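Local coordinates for protein putative tryptophan halogenase (Xanthomonas campestris pv. campestris, PDB 6Y1W) that is a flavin-dependent halogenase of the tryptophan halogenase family, expected to bind FAD and to attach halogen to an aromatic substrate, at residues Gly119-Phe123 and Ser429-Phe433; Ala33-Lys37 and Phe69-Glu74. All coordinates share one frame; numbering follows the deposited sequence.

Contact 1: Gly119-Phe123 and Ser429-Phe433; sequences GFQHF and SGRVF. With MES (2-(N-morpholino)-ethanesulfonic acid), chain G.
Gln121 and His122, in the first turn of helix 120-129, meet Gly430 and Ser429 beside the sulfonate of a bound MES molecule, which also bridges the helix start to the loop that leaves helix 417-429. Ahead of them, the backbone N of Gly119 lies against the sulfonate and gives a nearly straight hydrogen bond to MES O1S (3.0 Å, 170°) and a weak one to MES O3S.

Gln121 supplies the direct hydrogen bond between the segments: its NE2 donates to Gly430 O at 2.9 Å, in the plane of the amide and nearly along the C=O axis. The same NE2 donates to MES O3S at 3.1 Å, so two acceptors fix the rotation of the amide. With CG between the backbone N and carbonyl carbon (chi1 77°), this carbon sits over the rim of one face of the His122 imidazole, and the bend at chi2 turns the amide toward Gly430 O and the sulfonate.

His122 NE2 donates to MES O2S at 3.1 Å and 172°, while the ring edge at CE1 meets Ser429 O, 3.1 Å away and near the ring plane. Val432 N also donates to MES O2S, at 3.2 Å. Gly430, just past the end of its helix, has positive phi, and its O comes within 3.3 Å of His122 CE1.

MES probably comes from the crystallisation liquor, and the anion lies away from the predicted FAD and substrate sites. Ile446 of helix 442-451 packs on both Gln121 and Val432, whereas Arg431 turns to the dimer interface and forms a salt bridge with Asp373 of the second subunit.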
loop_
_atom_site.group_PDB
_atom_site.type_symbol
_atom_site.label_atom_id
_atom_site.label_comp_id
_atom_site.label_asym_id
_atom_site.label_seq_id
_atom_site.Cartn_x
_atom_site.Cartn_y
_atom_site.Cartn_z
ATOM N N GLY A 119 10.020 -13.067 6.100
ATOM C CA GLY A 119 11.016 -12.029 6.288
ATOM C C GLY A 119 12.247 -12.557 7.008
ATOM O O GLY A 119 12.222 -13.606 7.662
ATOM N N PHE A 120 13.341 -11.781 6.893
ATOM C CA PHE A 120 14.636 -12.196 7.453
ATOM C C PHE A 120 14.547 -12.598 8.921
ATOM O O PHE A 120 15.281 -13.485 9.381
ATOM C CB PHE A 120 15.653 -11.046 7.333
ATOM C CG PHE A 120 16.968 -11.345 8.050
ATOM C CD1 PHE A 120 17.784 -12.325 7.537
ATOM C CD2 PHE A 120 17.360 -10.618 9.180
ATOM C CE1 PHE A 120 19.022 -12.624 8.161
ATOM C CE2 PHE A 120 18.582 -10.922 9.830
ATOM C CZ PHE A 120 19.401 -11.952 9.307
ATOM N N GLN A 121 13.702 -11.919 9.692
ATOM C CA GLN A 121 13.671 -12.158 11.127
ATOM C C GLN A 121 13.318 -13.597 11.464
ATOM O O GLN A 121 13.683 -14.056 12.550
ATOM C CB GLN A 121 12.727 -11.185 11.839
ATOM C CG GLN A 121 11.227 -11.482 11.717
ATOM C CD GLN A 121 10.601 -10.975 10.422
ATOM O OE1 GLN A 121 11.289 -10.698 9.433
ATOM N NE2 GLN A 121 9.253 -10.961 10.390
ATOM N N HIS A 122 12.598 -14.308 10.578
ATOM C CA HIS A 122 12.283 -15.714 10.857
ATOM C C HIS A 122 13.528 -16.574 10.807
ATOM O O HIS A 122 13.712 -17.441 11.672
ATOM C CB HIS A 122 11.212 -16.216 9.885
ATOM C CG HIS A 122 9.914 -15.509 10.077
ATOM N ND1 HIS A 122 9.088 -15.787 11.144
ATOM C CD2 HIS A 122 9.357 -14.458 9.426
ATOM C CE1 HIS A 122 8.052 -14.972 11.117
ATOM N NE2 HIS A 122 8.191 -14.153 10.084
ATOM N N PHE A 123 14.424 -16.310 9.849
ATOM C CA PHE A 123 15.704 -17.013 9.811
ATOM C C PHE A 123 16.562 -16.611 10.994
ATOM O O PHE A 123 17.219 -17.463 11.609
ATOM C CB PHE A 123 16.408 -16.740 8.484
ATOM C CG PHE A 123 15.585 -17.181 7.316
ATOM C CD1 PHE A 123 15.608 -18.502 6.901
ATOM C CD2 PHE A 123 14.701 -16.294 6.704
ATOM C CE1 PHE A 123 14.799 -18.940 5.860
ATOM C CE2 PHE A 123 13.894 -16.709 5.662
ATOM C CZ PHE A 123 13.928 -18.030 5.233
ATOM N N SER A 429 4.056 -15.264 16.500
ATOM C CA SER A 429 4.621 -15.893 15.321
ATOM C C SER A 429 5.762 -15.126 14.671
ATOM O O SER A 429 6.217 -15.533 13.605
ATOM C CB SER A 429 3.519 -16.104 14.267
ATOM O OG SER A 429 2.834 -14.886 14.022
ATOM N N GLY A 430 6.217 -14.022 15.262
ATOM C CA GLY A 430 7.303 -13.249 14.668
ATOM C C GLY A 430 6.936 -12.484 13.419
ATOM O O GLY A 430 7.821 -12.033 12.688
ATOM N N ARG A 431 5.652 -12.300 13.169
ATOM C CA ARG A 431 5.176 -11.718 11.919
ATOM C C ARG A 431 4.860 -10.238 12.047
ATOM O O ARG A 431 4.425 -9.763 13.105
ATOM C CB ARG A 431 3.946 -12.482 11.420
ATOM C CG ARG A 431 4.339 -13.941 11.136
ATOM C CD ARG A 431 3.294 -14.678 10.281
ATOM N NE ARG A 431 2.867 -15.925 10.919
ATOM C CZ ARG A 431 3.369 -17.135 10.672
ATOM N NH1 ARG A 431 2.876 -18.175 11.328
ATOM N NH2 ARG A 431 4.332 -17.322 9.756
ATOM N N VAL A 432 5.124 -9.512 10.946
ATOM C CA VAL A 432 4.817 -8.093 10.798
ATOM C C VAL A 432 4.286 -7.919 9.379
ATOM O O VAL A 432 4.619 -8.682 8.472
ATOM C CB VAL A 432 6.058 -7.177 11.028
ATOM C CG1 VAL A 432 6.610 -7.380 12.466
ATOM C CG2 VAL A 432 7.181 -7.497 10.033
ATOM N N PHE A 433 3.483 -6.885 9.174
ATOM C CA PHE A 433 3.019 -6.558 7.833
ATOM C C PHE A 433 3.051 -5.051 7.667
ATOM O O PHE A 433 3.119 -4.293 8.646
ATOM C CB PHE A 433 1.615 -7.097 7.578
ATOM C CG PHE A 433 0.564 -6.485 8.456
ATOM C CD1 PHE A 433 0.270 -7.030 9.699
ATOM C CD2 PHE A 433 -0.142 -5.356 8.030
ATOM C CE1 PHE A 433 -0.710 -6.489 10.499
ATOM C CE2 PHE A 433 -1.106 -4.796 8.816
ATOM C CZ PHE A 433 -1.398 -5.352 10.061
HETATM O O1 MES G . 8.586 -11.676 2.919
HETATM C C2 MES G . 8.499 -10.260 3.137
HETATM C C3 MES G . 7.085 -9.791 3.481
HETATM N N4 MES G . 6.610 -10.722 4.503
HETATM C C5 MES G . 6.601 -12.162 4.251
HETATM C C6 MES G . 7.324 -12.361 2.925
HETATM C C7 MES G . 6.250 -10.186 5.817
HETATM C C8 MES G . 5.681 -11.315 6.675
HETATM S S MES G . 6.914 -11.816 7.705
HETATM O O1S MES G . 7.305 -13.184 7.341
HETATM O O2S MES G . 6.398 -11.766 9.086
HETATM O O3S MES G . 8.075 -10.906 7.526
#

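Contact 2: Ala33-Lys37 and Phe69-Glu74; sequences AALSK and FHRLLE
Leu73 reaches from helix 65-73 onto helix 25-39 with both methyls: CD2 lies 3.9 Å from Ala33 CB, and CD1 lies 4.0 Å from Ala34 CB. CD1 also rests over the rim of one face of the Phe69 ring, whose CZ approaches the methyl of Ala34 obliquely at 4.0 Å. Phe69 CG stands opposite the backbone N (chi1 -168°), carrying the ring toward the neighbouring helix. Phe177 of helix 167-180 covers Ala33 and Leu73, and Ile358 of helix 350-363 packs on Ala34.

Helix 25-39 begins within what looks like the glycine-rich turn of a Rossmann-type nucleotide-binding fold, where FAD is predicted to bind. The segments 33-37 and 69-73 run at 27° to each other, with axes 10.6 Å apart at closest, and helix 65-73 ends in a Schellman motif with Glu74, at positive phi, as the C-prime residue.

At this helix end Lys37, bent at chi2, carries its CE past Leu73 O and sets NZ 2.7 Å from Glu74 OE1 in a salt bridge. The two side chains cross at about a right angle, and the ammonium meets the carboxylate from above its plane. A water accepts from Lys37 NZ and donates to Leu73 O, both at 2.7 Å, tying the lysine to the terminal carbonyl as well.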
loop_
_atom_site.group_PDB
_atom_site.type_symbol
_atom_site.label_atom_id
_atom_site.label_comp_id
_atom_site.label_asym_id
_atom_site.label_seq_id
_atom_site.Cartn_x
_atom_site.Cartn_y
_atom_site.Cartn_z
ATOM N N ALA A 33 6.583 26.726 -0.515
ATOM C CA ALA A 33 7.611 26.285 -1.453
ATOM C C ALA A 33 7.058 25.280 -2.446
ATOM O O ALA A 33 7.255 25.417 -3.662
ATOM C CB ALA A 33 8.795 25.681 -0.673
ATOM N N ALA A 34 6.369 24.245 -1.948
ATOM C CA ALA A 34 5.855 23.220 -2.848
ATOM C C ALA A 34 4.736 23.770 -3.728
ATOM O O ALA A 34 4.679 23.441 -4.923
ATOM C CB ALA A 34 5.356 22.016 -2.043
ATOM N N LEU A 35 3.830 24.572 -3.146
ATOM C CA LEU A 35 2.704 25.090 -3.927
ATOM C C LEU A 35 3.189 26.050 -5.005
ATOM O O LEU A 35 2.692 26.010 -6.140
ATOM C CB LEU A 35 1.701 25.784 -2.997
ATOM C CG LEU A 35 0.472 26.390 -3.652
ATOM C CD1 LEU A 35 -0.328 25.227 -4.289
ATOM C CD2 LEU A 35 -0.378 27.142 -2.586
ATOM N N SER A 36 4.160 26.923 -4.676
ATOM C CA SER A 36 4.610 27.900 -5.662
ATOM C C SER A 36 5.458 27.239 -6.740
ATOM O O SER A 36 5.357 27.608 -7.919
ATOM C CB SER A 36 5.364 29.062 -4.989
ATOM O OG SER A 36 6.628 28.636 -4.448
ATOM N N LYS A 37 6.279 26.253 -6.362
ATOM C CA LYS A 37 7.053 25.501 -7.353
ATOM C C LYS A 37 6.142 24.898 -8.415
ATOM O O LYS A 37 6.347 25.112 -9.618
ATOM C CB LYS A 37 7.875 24.403 -6.651
ATOM C CG LYS A 37 8.261 23.187 -7.573
ATOM C CD LYS A 37 9.278 23.578 -8.580
ATOM C CE LYS A 37 9.738 22.364 -9.404
ATOM N NZ LYS A 37 10.789 22.836 -10.275
ATOM N N PHE A 69 10.911 14.761 -0.886
ATOM C CA PHE A 69 10.351 16.120 -1.006
ATOM C C PHE A 69 11.285 17.041 -1.801
ATOM O O PHE A 69 10.851 17.798 -2.686
ATOM C CB PHE A 69 10.126 16.701 0.412
ATOM C CG PHE A 69 9.293 17.983 0.458
ATOM C CD1 PHE A 69 7.983 17.996 -0.003
ATOM C CD2 PHE A 69 9.838 19.151 1.010
ATOM C CE1 PHE A 69 7.195 19.178 0.108
ATOM C CE2 PHE A 69 9.080 20.344 1.098
ATOM C CZ PHE A 69 7.766 20.346 0.662
ATOM N N HIS A 70 12.581 16.994 -1.500
ATOM C CA HIS A 70 13.502 17.885 -2.192
ATOM C C HIS A 70 13.693 17.464 -3.639
ATOM O O HIS A 70 13.887 18.330 -4.496
ATOM C CB HIS A 70 14.834 17.950 -1.427
ATOM C CG HIS A 70 14.685 18.680 -0.141
ATOM N ND1 HIS A 70 15.665 18.715 0.828
ATOM C CD2 HIS A 70 13.670 19.451 0.318
ATOM C CE1 HIS A 70 15.246 19.454 1.841
ATOM N NE2 HIS A 70 14.042 19.913 1.558
ATOM N N ARG A 71 13.565 16.171 -3.935
ATOM C CA ARG A 71 13.566 15.751 -5.331
ATOM C C ARG A 71 12.371 16.301 -6.080
ATOM O O ARG A 71 12.499 16.692 -7.247
ATOM C CB ARG A 71 13.587 14.235 -5.426
ATOM C CG ARG A 71 14.916 13.727 -5.042
ATOM C CD ARG A 71 15.183 12.349 -5.586
ATOM N NE ARG A 71 16.487 11.971 -5.068
ATOM C CZ ARG A 71 16.703 10.958 -4.247
ATOM N NH1 ARG A 71 15.686 10.186 -3.863
ATOM N NH2 ARG A 71 17.944 10.726 -3.819
ATOM N N LEU A 72 11.189 16.294 -5.452
ATOM C CA LEU A 72 10.013 16.842 -6.129
ATOM C C LEU A 72 10.196 18.330 -6.383
ATOM O O LEU A 72 9.788 18.845 -7.429
ATOM C CB LEU A 72 8.734 16.632 -5.290
ATOM C CG LEU A 72 8.444 15.206 -4.828
ATOM C CD1 LEU A 72 7.179 15.173 -3.966
ATOM C CD2 LEU A 72 8.346 14.250 -5.999
ATOM N N LEU A 73 10.781 19.038 -5.422
ATOM C CA LEU A 73 10.912 20.489 -5.543
ATOM C C LEU A 73 12.168 20.876 -6.314
ATOM O O LEU A 73 12.360 22.068 -6.603
ATOM C CB LEU A 73 10.933 21.152 -4.158
ATOM C CG LEU A 73 9.562 21.522 -3.576
ATOM C CD1 LEU A 73 8.621 20.320 -3.524
ATOM C CD2 LEU A 73 9.665 22.182 -2.172
ATOM N N GLU A 74 13.015 19.903 -6.662
ATOM C CA GLU A 74 14.320 20.168 -7.287
ATOM C C GLU A 74 15.178 21.106 -6.437
ATOM O O GLU A 74 15.806 22.051 -6.926
ATOM C CB GLU A 74 14.114 20.698 -8.711
ATOM C CG GLU A 74 13.365 19.669 -9.522
ATOM C CD GLU A 74 13.136 20.120 -10.936
ATOM O OE1 GLU A 74 12.069 20.653 -11.175
ATOM O OE2 GLU A 74 14.019 19.967 -11.795
HETATM O O HOH W 1 12.567 23.957 -8.574
#

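From the N terminus, the chain passes through strand 18-22 into helix 25-39, continues through strands 44-49 and 59-61, and returns with helix 65-73 to close contact 2. This is a local closure, with only 31 residues between its segments, and it joins two helices of the nucleotide-binding part. Contact 1 opens later, at helix 120-129, and closes after 305 intervening residues, which include much of both mixed sheets, on the loop between helices 417-429 and 442-451. The two are therefore in series, neither nested nor crossed. The centres of contact 1 and contact 2 lie about 37 Å apart, and the nearest atoms of contact 1 and contact 2 about 23 Å, so they hold separate regions of the protein.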